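Ubiquitin-conjugating enzyme E2-21 kDa (Pichia angusta, PDB 5NL8) catalyses the covalent attachment of ubiquitin to other proteins as an E2 ubiquitin-conjugating enzyme, and is probably required for peroxisome biogenesis. Local coordinates at residues G86-K89 and I90-L93. Residues are numbered along the deposited sequence; the frame is centred on the assembly and turned at random.
Sequences GEEK and IRQL
The opening turns of the short helix 87-94 of this ubiquitin-conjugating (UBC) fold are held by i to i+4 backbone bonds and by an i to i+3 salt bridge between Glu88 and Arg91. Gly86 is the N-cap residue, and its carbonyl O accepts the first helical bond, from Ile90 N at 3.0 Å. Arg91 N follows with Glu87 O, Gln92 N with Glu88 O, and Leu93 N with Lys89 O at 2.9 Å. A glutamate suits the first turn, where its negative charge probably interacts favourably with the helix dipole. Glu88 has CG anti to its own N (chi1 173°), and the bend at the next torsion brings the carboxylate to the Arg91 guanidinium. Arginine suits the other end because its long chain can bend at chi3 (89°) to meet it. Arg91 NH1 bonds Glu88 OE1 at 2.8 Å, from the syn side, and Glu88 OE2 weakly. The two charged groups stand almost perpendicular, 85° between planes, while an edge of the guanidinium lies against the backbone, with Glu87 O and Glu88 CA in its plane and Arg91 NH2 3.2 Å from Glu88 CA. With an alanine here instead of Arg91, the Glu88 carboxylate would probably lose its positive partner and be freer to turn. Ile90 is the buried residue of these turns, its CG1 3.3 Å from Gly86 O. Leu93 touches Phe85, whose ring has a cation-pi contact with Lys89. The helix comes after strand 79-82, an outermost strand of the four-stranded sheet, and Ile90 packs on Phe85, Tyr106 and Tyr182, the two tyrosines adjoining strands 104-105 and 183-184.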
# COMPACT_ATOMS: atom_id res chain seq x y z
N GLY A 86 -10.25 -5.87 -11.56
CA GLY A 86 -11.59 -5.60 -12.05
C GLY A 86 -12.62 -6.40 -11.27
O GLY A 86 -12.30 -7.45 -10.72
N GLU A 87 -13.84 -5.88 -11.22
CA GLU A 87 -14.95 -6.51 -10.50
C GLU A 87 -15.16 -7.99 -10.88
O GLU A 87 -15.40 -8.85 -10.01
CB GLU A 87 -16.24 -5.73 -10.77
CG GLU A 87 -16.41 -5.36 -12.24
CD GLU A 87 -17.73 -4.68 -12.54
OE1 GLU A 87 -18.14 -3.81 -11.75
OE2 GLU A 87 -18.35 -5.02 -13.57
N GLU A 88 -15.06 -8.28 -12.17
CA GLU A 88 -15.20 -9.64 -12.69
C GLU A 88 -14.16 -10.58 -12.08
O GLU A 88 -14.50 -11.63 -11.51
CB GLU A 88 -15.09 -9.63 -14.21
CG GLU A 88 -15.05 -10.99 -14.85
CD GLU A 88 -16.37 -11.72 -14.72
OE1 GLU A 88 -17.42 -11.07 -14.89
OE2 GLU A 88 -16.36 -12.94 -14.46
N LYS A 89 -12.89 -10.19 -12.20
CA LYS A 89 -11.80 -10.97 -11.62
C LYS A 89 -11.97 -11.18 -10.12
O LYS A 89 -11.76 -12.28 -9.62
CB LYS A 89 -10.46 -10.28 -11.90
CG LYS A 89 -9.26 -10.94 -11.22
CD LYS A 89 -7.95 -10.45 -11.80
CE LYS A 89 -6.77 -11.20 -11.20
NZ LYS A 89 -5.48 -10.73 -11.76
N ILE A 90 -12.36 -10.12 -9.41
CA ILE A 90 -12.50 -10.20 -7.96
C ILE A 90 -13.56 -11.22 -7.60
O ILE A 90 -13.37 -12.06 -6.72
CB ILE A 90 -12.86 -8.85 -7.33
CG1 ILE A 90 -11.69 -7.86 -7.50
CG2 ILE A 90 -13.20 -9.02 -5.86
CD1 ILE A 90 -11.97 -6.48 -6.93
N ARG A 91 -14.68 -11.15 -8.31
CA ARG A 91 -15.79 -12.05 -8.04
C ARG A 91 -15.40 -13.50 -8.35
O ARG A 91 -15.81 -14.42 -7.65
CB ARG A 91 -17.02 -11.63 -8.83
CG ARG A 91 -18.20 -12.57 -8.70
CD ARG A 91 -19.40 -12.11 -9.54
NE ARG A 91 -19.41 -12.63 -10.91
CZ ARG A 91 -18.65 -12.19 -11.92
NH1 ARG A 91 -18.76 -12.76 -13.11
NH2 ARG A 91 -17.80 -11.18 -11.75
N GLN A 92 -14.60 -13.69 -9.39
CA GLN A 92 -14.08 -15.03 -9.65
C GLN A 92 -13.15 -15.52 -8.54
O GLN A 92 -13.17 -16.69 -8.18
CB GLN A 92 -13.35 -15.08 -10.99
CG GLN A 92 -14.26 -14.79 -12.17
CD GLN A 92 -13.54 -14.90 -13.49
OE1 GLN A 92 -13.63 -14.02 -14.34
NE2 GLN A 92 -12.81 -16.00 -13.67
N LEU A 93 -12.35 -14.61 -7.99
CA LEU A 93 -11.46 -14.95 -6.89
C LEU A 93 -12.23 -15.31 -5.62
O LEU A 93 -11.81 -16.16 -4.84
CB LEU A 93 -10.50 -13.80 -6.58
CG LEU A 93 -9.39 -13.50 -7.59
CD1 LEU A 93 -8.54 -12.32 -7.13
CD2 LEU A 93 -8.52 -14.73 -7.81